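Local coordinates for single-strand DNA-binding protein (Agrobacterium tumefaciens, PDB 3BTP) that coats single-stranded DNA regardless of its sequence and mediates nuclear uptake of the T-DNA strand during plant transformation by the bacterium, at residues G124-L136 with I265-R277. Numbering follows the deposited sequence.
Sequences GQDKFAGTTKCNL and IKTPQNDIHFSYR
Gly130 and Ile272 face each other where the edge strands of two four-stranded antiparallel sheets, 127-132 and 272-275, run side by side at 153°, their backbones bridged by water at this pair. One water accepts from Gly130 N and donates to Ile272 O; a second donates to Gly130 O and accepts from Ile272 N, doing the work of direct rungs. Beyond them, each strand bonds inward to its own sheet, 127-132 to strand 117-124 and 272-275 to strand 263-266. Ile272 follows the seam: CB sits 3.7 Å from Gly130 O, CG2 lies over one face of the Phe274 ring, offset toward its rim, CG1 passes Thr132 OG1, and CD1 ends 3.4 Å from that hydroxyl. Phe274 brings an edge to the Gly130 backbone, its CE2 3.8 Å from Gly130 N, with CD2 against Phe128 CB. Further along, Tyr276 crosses Phe128 at about a right angle; Tyr276 OH lies at the edge of the Phe128 ring, 3.7 Å from Phe128 CE2, while Tyr241 stacks on the tyrosine ring. At the other end the turn 267-270 meets the 3-10 segment 133-135. With OG1 anti to its carbonyl carbon (chi1 -54°), Thr132 OG1 donates to Asn270 O at 2.5 Å, the donor 24° out of the carbonyl plane. A third water donates to the same oxygen and accepts from Thr132 N and, at 2.8 Å, from Asn135 ND2.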
ATOM      1  N   GLY A 124     -11.343  -2.581  29.310  1.00 43.24           N
ATOM      2  CA  GLY A 124     -10.646  -1.663  30.230  1.00 44.35           C
ATOM      3  C   GLY A 124     -10.510  -0.271  29.676  1.00 45.21           C
ATOM      4  O   GLY A 124     -10.832  -0.052  28.530  1.00 46.20           O
ATOM      5  N   GLN A 125     -10.072   0.691  30.490  1.00 45.64           N
ATOM      6  CA  GLN A 125      -9.707   1.994  29.960  1.00 45.13           C
ATOM      7  C   GLN A 125      -8.471   1.754  29.082  1.00 44.08           C
ATOM      8  O   GLN A 125      -7.420   1.306  29.559  1.00 43.93           O
ATOM      9  CB  GLN A 125      -9.421   3.045  31.074  1.00 46.15           C
ATOM     10  CG  GLN A 125      -9.038   4.502  30.563  1.00 46.85           C
ATOM     11  CD  GLN A 125     -10.008   5.034  29.477  1.00 51.63           C
ATOM     12  OE1 GLN A 125     -11.223   4.936  29.618  1.00 53.28           O
ATOM     13  NE2 GLN A 125      -9.458   5.581  28.391  1.00 52.52           N
ATOM     14  N   ASP A 126      -8.617   2.034  27.798  1.00 43.37           N
ATOM     15  CA  ASP A 126      -7.538   1.819  26.829  1.00 42.99           C
ATOM     16  C   ASP A 126      -6.984   0.380  26.822  1.00 40.36           C
ATOM     17  O   ASP A 126      -5.791   0.168  26.560  1.00 39.16           O
ATOM     18  CB  ASP A 126      -6.429   2.850  27.075  1.00 43.37           C
ATOM     19  CG  ASP A 126      -6.948   4.282  27.005  1.00 47.40           C
ATOM     20  OD1 ASP A 126      -7.533   4.662  25.940  1.00 50.83           O
ATOM     21  OD2 ASP A 126      -6.748   5.028  27.994  1.00 49.77           O
ATOM     22  N   LYS A 127      -7.842  -0.589  27.150  1.00 37.72           N
ATOM     23  CA  LYS A 127      -7.419  -1.989  27.153  1.00 37.35           C
ATOM     24  C   LYS A 127      -8.334  -2.808  26.241  1.00 34.15           C
ATOM     25  O   LYS A 127      -9.520  -2.595  26.213  1.00 32.88           O
ATOM     26  CB  LYS A 127      -7.335  -2.604  28.573  1.00 38.35           C
ATOM     27  CG  LYS A 127      -6.335  -1.928  29.544  1.00 38.91           C
ATOM     28  CD  LYS A 127      -6.723  -2.244  31.000  1.00 41.54           C
ATOM     29  CE  LYS A 127      -5.847  -1.529  32.074  1.00 45.09           C
ATOM     30  NZ  LYS A 127      -6.155  -0.047  32.272  1.00 48.94           N
ATOM     31  N   PHE A 128      -7.741  -3.732  25.490  1.00 32.35           N
ATOM     32  CA  PHE A 128      -8.432  -4.504  24.461  1.00 30.83           C
ATOM     33  C   PHE A 128      -7.945  -5.924  24.487  1.00 29.95           C
ATOM     34  O   PHE A 128      -6.833  -6.186  24.915  1.00 28.05           O
ATOM     35  CB  PHE A 128      -8.136  -3.907  23.072  1.00 30.91           C
ATOM     36  CG  PHE A 128      -8.444  -2.444  22.969  1.00 31.14           C
ATOM     37  CD1 PHE A 128      -9.702  -2.018  22.614  1.00 31.29           C
ATOM     38  CD2 PHE A 128      -7.467  -1.495  23.222  1.00 30.71           C
ATOM     39  CE1 PHE A 128      -9.979  -0.641  22.528  1.00 33.73           C
ATOM     40  CE2 PHE A 128      -7.731  -0.152  23.150  1.00 33.37           C
ATOM     41  CZ  PHE A 128      -9.000   0.290  22.810  1.00 31.15           C
ATOM     42  N   ALA A 129      -8.778  -6.835  23.991  1.00 28.99           N
ATOM     43  CA  ALA A 129      -8.374  -8.208  23.798  1.00 28.28           C
ATOM     44  C   ALA A 129      -8.902  -8.650  22.440  1.00 28.40           C
ATOM     45  O   ALA A 129      -9.982  -8.224  22.018  1.00 26.89           O
ATOM     46  CB  ALA A 129      -8.904  -9.122  24.910  1.00 27.44           C
ATOM     47  N   GLY A 130      -8.135  -9.501  21.763  1.00 28.40           N
ATOM     48  CA  GLY A 130      -8.563 -10.014  20.451  1.00 27.96           C
ATOM     49  C   GLY A 130      -8.560 -11.518  20.476  1.00 27.19           C
ATOM     50  O   GLY A 130      -7.744 -12.120  21.127  1.00 25.63           O
ATOM     51  N   THR A 131      -9.483 -12.124  19.752  1.00 27.54           N
ATOM     52  CA  THR A 131      -9.348 -13.544  19.425  1.00 27.88           C
ATOM     53  C   THR A 131      -9.504 -13.863  17.947  1.00 26.23           C
ATOM     54  O   THR A 131     -10.411 -13.417  17.276  1.00 25.12           O
ATOM     55  CB  THR A 131     -10.089 -14.545  20.447  1.00 29.38           C
ATOM     56  OG1 THR A 131     -10.761 -15.603  19.766  1.00 31.45           O
ATOM     57  CG2 THR A 131     -10.988 -13.841  21.331  1.00 26.05           C
ATOM     58  N   THR A 132      -8.517 -14.570  17.441  1.00 26.17           N
ATOM     59  CA  THR A 132      -8.538 -14.961  16.048  1.00 26.93           C
ATOM     60  C   THR A 132      -9.634 -15.978  15.816  1.00 27.38           C
ATOM     61  O   THR A 132      -9.887 -16.826  16.694  1.00 28.44           O
ATOM     62  CB  THR A 132      -7.151 -15.544  15.648  1.00 25.75           C
ATOM     63  OG1 THR A 132      -6.164 -14.567  16.002  1.00 26.03           O
ATOM     64  CG2 THR A 132      -7.076 -15.806  14.135  1.00 27.06           C
ATOM     65  N   LYS A 133     -10.243 -15.942  14.649  1.00 27.14           N
ATOM     66  CA  LYS A 133     -11.304 -16.875  14.330  1.00 28.66           C
ATOM     67  C   LYS A 133     -11.024 -18.329  14.798  1.00 30.86           C
ATOM     68  O   LYS A 133     -11.862 -18.923  15.497  1.00 32.06           O
ATOM     69  CB  LYS A 133     -11.595 -16.843  12.810  1.00 29.24           C
ATOM     70  CG  LYS A 133     -12.208 -18.191  12.234  1.00 29.09           C
ATOM     71  CD  LYS A 133     -12.385 -18.179  10.694  1.00 26.57           C
ATOM     72  CE  LYS A 133     -13.607 -19.005  10.332  1.00 25.87           C
ATOM     73  NZ  LYS A 133     -13.854 -19.222   8.838  1.00 27.36           N
ATOM     74  N   CYS A 134      -9.859 -18.887  14.450  1.00 31.32           N
ATOM     75  CA  CYS A 134      -9.545 -20.309  14.792  1.00 33.25           C
ATOM     76  C   CYS A 134      -9.393 -20.610  16.301  1.00 32.81           C
ATOM     77  O   CYS A 134      -9.339 -21.791  16.663  1.00 33.02           O
ATOM     78  CB  CYS A 134      -8.242 -20.771  14.099  1.00 32.11           C
ATOM     79  SG  CYS A 134      -6.768 -19.775  14.649  1.00 37.01           S
ATOM     80  N   ASN A 135      -9.242 -19.572  17.145  1.00 31.45           N
ATOM     81  CA  ASN A 135      -9.078 -19.720  18.609  1.00 30.54           C
ATOM     82  C   ASN A 135     -10.393 -19.531  19.375  1.00 30.31           C
ATOM     83  O   ASN A 135     -10.427 -19.743  20.577  1.00 30.29           O
ATOM     84  CB  ASN A 135      -8.031 -18.745  19.166  1.00 28.98           C
ATOM     85  CG  ASN A 135      -6.592 -19.117  18.756  1.00 33.95           C
ATOM     86  OD1 ASN A 135      -6.324 -20.230  18.323  1.00 38.23           O
ATOM     87  ND2 ASN A 135      -5.660 -18.200  18.943  1.00 33.57           N
ATOM     88  N   LEU A 136     -11.459 -19.102  18.706  1.00 29.22           N
ATOM     89  CA  LEU A 136     -12.739 -18.933  19.403  1.00 30.85           C
ATOM     90  C   LEU A 136     -13.261 -20.238  20.035  1.00 31.65           C
ATOM     91  O   LEU A 136     -13.422 -21.223  19.341  1.00 29.20           O
ATOM     92  CB  LEU A 136     -13.821 -18.354  18.479  1.00 30.93           C
ATOM     93  CG  LEU A 136     -13.727 -16.886  18.019  1.00 29.79           C
ATOM     94  CD1 LEU A 136     -14.621 -16.754  16.804  1.00 28.13           C
ATOM     95  CD2 LEU A 136     -14.106 -15.997  19.097  1.00 31.46           C
ATOM     96  N   ILE A 265       0.087  -7.602  17.531  1.00 24.64           N
ATOM     97  CA  ILE A 265       1.030  -8.686  17.319  1.00 25.18           C
ATOM     98  C   ILE A 265       0.189  -9.947  17.195  1.00 26.08           C
ATOM     99  O   ILE A 265      -0.661 -10.214  18.011  1.00 26.70           O
ATOM    100  CB  ILE A 265       1.951  -8.874  18.583  1.00 26.78           C
ATOM    101  CG1 ILE A 265       2.541  -7.526  19.091  1.00 27.47           C
ATOM    102  CG2 ILE A 265       3.002 -10.082  18.431  1.00 24.35           C
ATOM    103  CD1 ILE A 265       3.547  -6.915  18.211  1.00 22.65           C
ATOM    104  N   LYS A 266       0.426 -10.753  16.185  1.00 26.78           N
ATOM    105  CA  LYS A 266      -0.317 -11.987  16.067  1.00 26.36           C
ATOM    106  C   LYS A 266       0.716 -13.116  16.033  1.00 28.02           C
ATOM    107  O   LYS A 266       1.415 -13.260  15.028  1.00 28.80           O
ATOM    108  CB  LYS A 266      -1.141 -12.007  14.797  1.00 26.04           C
ATOM    109  CG  LYS A 266      -1.999 -13.303  14.671  1.00 25.53           C
ATOM    110  CD  LYS A 266      -3.183 -13.164  13.661  1.00 23.77           C
ATOM    111  CE  LYS A 266      -2.741 -13.282  12.276  1.00 24.40           C
ATOM    112  NZ  LYS A 266      -1.861 -14.468  11.850  1.00 22.13           N
ATOM    113  N   THR A 267       0.800 -13.912  17.109  1.00 28.20           N
ATOM    114  CA  THR A 267       1.867 -14.931  17.234  1.00 28.19           C
ATOM    115  C   THR A 267       1.606 -16.103  16.275  1.00 29.15           C
ATOM    116  O   THR A 267       0.496 -16.234  15.741  1.00 28.65           O
ATOM    117  CB  THR A 267       1.928 -15.515  18.711  1.00 28.39           C
ATOM    118  OG1 THR A 267       0.903 -16.510  18.874  1.00 29.58           O
ATOM    119  CG2 THR A 267       1.779 -14.456  19.798  1.00 23.69           C
ATOM    120  N   PRO A 268       2.608 -17.001  16.082  1.00 29.98           N
ATOM    121  CA  PRO A 268       2.400 -18.198  15.269  1.00 29.49           C
ATOM    122  C   PRO A 268       1.228 -19.094  15.721  1.00 30.48           C
ATOM    123  O   PRO A 268       0.678 -19.867  14.895  1.00 28.92           O
ATOM    124  CB  PRO A 268       3.727 -18.924  15.430  1.00 30.26           C
ATOM    125  CG  PRO A 268       4.729 -17.746  15.604  1.00 28.22           C
ATOM    126  CD  PRO A 268       4.008 -16.928  16.586  1.00 29.31           C
ATOM    127  N   GLN A 269       0.857 -19.005  17.007  1.00 30.01           N
ATOM    128  CA  GLN A 269      -0.383 -19.690  17.513  1.00 31.24           C
ATOM    129  C   GLN A 269      -1.697 -18.890  17.296  1.00 30.89           C
ATOM    130  O   GLN A 269      -2.782 -19.377  17.668  1.00 31.27           O
ATOM    131  CB  GLN A 269      -0.252 -20.062  19.018  1.00 30.65           C
ATOM    132  CG  GLN A 269       0.952 -20.949  19.335  1.00 32.92           C
ATOM    133  CD  GLN A 269       2.355 -20.251  19.211  1.00 35.05           C
ATOM    134  OE1 GLN A 269       2.542 -19.088  19.611  1.00 35.56           O
ATOM    135  NE2 GLN A 269       3.334 -20.993  18.702  1.00 28.25           N
ATOM    136  N   ASN A 270      -1.594 -17.661  16.744  1.00 29.41           N
ATOM    137  CA  ASN A 270      -2.739 -16.840  16.332  1.00 28.09           C
ATOM    138  C   ASN A 270      -3.341 -16.122  17.522  1.00 27.65           C
ATOM    139  O   ASN A 270      -4.496 -15.706  17.514  1.00 26.97           O
ATOM    140  CB  ASN A 270      -3.792 -17.662  15.517  1.00 28.85           C
ATOM    141  CG  ASN A 270      -3.516 -17.697  13.979  1.00 30.44           C
ATOM    142  OD1 ASN A 270      -3.711 -18.724  13.342  1.00 34.18           O
ATOM    143  ND2 ASN A 270      -3.097 -16.574  13.389  1.00 30.37           N
ATOM    144  N   ASP A 271      -2.536 -16.010  18.563  1.00 27.34           N
ATOM    145  CA  ASP A 271      -2.817 -15.244  19.748  1.00 28.92           C
ATOM    146  C   ASP A 271      -2.481 -13.770  19.431  1.00 28.46           C
ATOM    147  O   ASP A 271      -1.455 -13.481  18.815  1.00 28.81           O
ATOM    148  CB  ASP A 271      -1.871 -15.722  20.897  1.00 29.54           C
ATOM    149  CG  ASP A 271      -2.203 -17.191  21.427  1.00 34.85           C
ATOM    150  OD1 ASP A 271      -3.415 -17.534  21.657  1.00 36.39           O
ATOM    151  OD2 ASP A 271      -1.221 -17.978  21.652  1.00 37.19           O
ATOM    152  N   ILE A 272      -3.291 -12.867  19.949  1.00 27.75           N
ATOM    153  CA  ILE A 272      -3.231 -11.461  19.673  1.00 27.58           C
ATOM    154  C   ILE A 272      -2.704 -10.742  20.898  1.00 29.95           C
ATOM    155  O   ILE A 272      -3.213 -10.957  22.025  1.00 29.68           O
ATOM    156  CB  ILE A 272      -4.668 -10.932  19.379  1.00 28.52           C
ATOM    157  CG1 ILE A 272      -5.353 -11.741  18.242  1.00 24.03           C
ATOM    158  CG2 ILE A 272      -4.657  -9.448  19.161  1.00 21.80           C
ATOM    159  CD1 ILE A 272      -4.517 -11.784  16.981  1.00 24.89           C
ATOM    160  N   HIS A 273      -1.672  -9.897  20.711  1.00 31.31           N
ATOM    161  CA  HIS A 273      -1.277  -8.963  21.767  1.00 32.80           C
ATOM    162  C   HIS A 273      -1.348  -7.558  21.216  1.00 33.15           C
ATOM    163  O   HIS A 273      -1.036  -7.312  20.058  1.00 35.05           O
ATOM    164  CB  HIS A 273       0.103  -9.301  22.339  1.00 34.20           C
ATOM    165  CG  HIS A 273       0.174 -10.684  22.931  1.00 38.04           C
ATOM    166  ND1 HIS A 273       0.481 -11.799  22.184  1.00 38.29           N
ATOM    167  CD2 HIS A 273      -0.121 -11.138  24.180  1.00 39.94           C
ATOM    168  CE1 HIS A 273       0.387 -12.877  22.952  1.00 40.47           C
ATOM    169  NE2 HIS A 273       0.037 -12.500  24.168  1.00 38.07           N
ATOM    170  N   PHE A 274      -1.788  -6.635  22.040  1.00 33.10           N
ATOM    171  CA  PHE A 274      -1.996  -5.268  21.629  1.00 32.67           C
ATOM    172  C   PHE A 274      -1.116  -4.392  22.414  1.00 32.37           C
ATOM    173  O   PHE A 274      -0.880  -4.644  23.551  1.00 32.06           O
ATOM    174  CB  PHE A 274      -3.391  -4.835  21.926  1.00 31.51           C
ATOM    175  CG  PHE A 274      -4.385  -5.274  20.916  1.00 33.07           C
ATOM    176  CD1 PHE A 274      -4.315  -4.816  19.611  1.00 31.50           C
ATOM    177  CD2 PHE A 274      -5.450  -6.086  21.291  1.00 31.47           C
ATOM    178  CE1 PHE A 274      -5.275  -5.179  18.697  1.00 33.44           C
ATOM    179  CE2 PHE A 274      -6.399  -6.439  20.386  1.00 31.84           C
ATOM    180  CZ  PHE A 274      -6.320  -6.011  19.088  1.00 32.00           C
ATOM    181  N   SER A 275      -0.676  -3.317  21.794  1.00 32.99           N
ATOM    182  CA  SER A 275       0.255  -2.405  22.406  1.00 33.26           C
ATOM    183  C   SER A 275       0.009  -0.940  21.962  1.00 32.20           C
ATOM    184  O   SER A 275      -0.392  -0.665  20.814  1.00 29.47           O
ATOM    185  CB  SER A 275       1.645  -2.859  22.008  1.00 33.78           C
ATOM    186  OG  SER A 275       2.545  -2.541  23.043  1.00 40.65           O
ATOM    187  N   TYR A 276       0.234  -0.019  22.912  1.00 32.82           N
ATOM    188  CA  TYR A 276       0.352   1.436  22.660  1.00 32.51           C
ATOM    189  C   TYR A 276       1.814   1.909  22.841  1.00 32.79           C
ATOM    190  O   TYR A 276       2.446   1.507  23.775  1.00 31.95           O
ATOM    191  CB  TYR A 276      -0.481   2.192  23.655  1.00 32.83           C
ATOM    192  CG  TYR A 276      -1.919   2.377  23.340  1.00 34.43           C
ATOM    193  CD1 TYR A 276      -2.317   3.324  22.379  1.00 34.55           C
ATOM    194  CD2 TYR A 276      -2.913   1.658  24.046  1.00 32.55           C
ATOM    195  CE1 TYR A 276      -3.685   3.550  22.090  1.00 32.08           C
ATOM    196  CE2 TYR A 276      -4.282   1.887  23.772  1.00 30.95           C
ATOM    197  CZ  TYR A 276      -4.644   2.822  22.787  1.00 32.88           C
ATOM    198  OH  TYR A 276      -5.977   3.042  22.480  1.00 37.17           O
ATOM    199  N   ARG A 277       2.325   2.748  21.941  1.00 32.76           N
ATOM    200  CA  ARG A 277       3.518   3.532  22.156  1.00 33.60           C
ATOM    201  C   ARG A 277       3.188   4.718  23.074  1.00 35.01           C
ATOM    202  O   ARG A 277       2.017   5.141  23.186  1.00 33.68           O
ATOM    203  CB  ARG A 277       4.098   4.032  20.804  1.00 32.82           C
ATOM    204  CG  ARG A 277       5.081   3.064  20.054  1.00 30.48           C
ATOM    205  CD  ARG A 277       5.974   3.746  18.920  1.00 37.06           C
ATOM    206  NE  ARG A 277       7.367   4.195  19.292  1.00 34.80           N
ATOM    207  CZ  ARG A 277       7.900   3.826  20.425  1.00 33.58           C
ATOM    208  NH1 ARG A 277       7.191   3.013  21.161  1.00 32.65           N
ATOM    209  NH2 ARG A 277       9.115   4.168  20.788  1.00 35.39           N
TER
HETATM  210  O   HOH W   1      -5.703 -13.984  21.299  1.00 23.58           O
HETATM  211  O   HOH W   2      -5.739 -10.175  23.346  1.00 26.36           O
HETATM  212  O   HOH W   3      -6.771 -15.611  19.143  1.00 26.29           O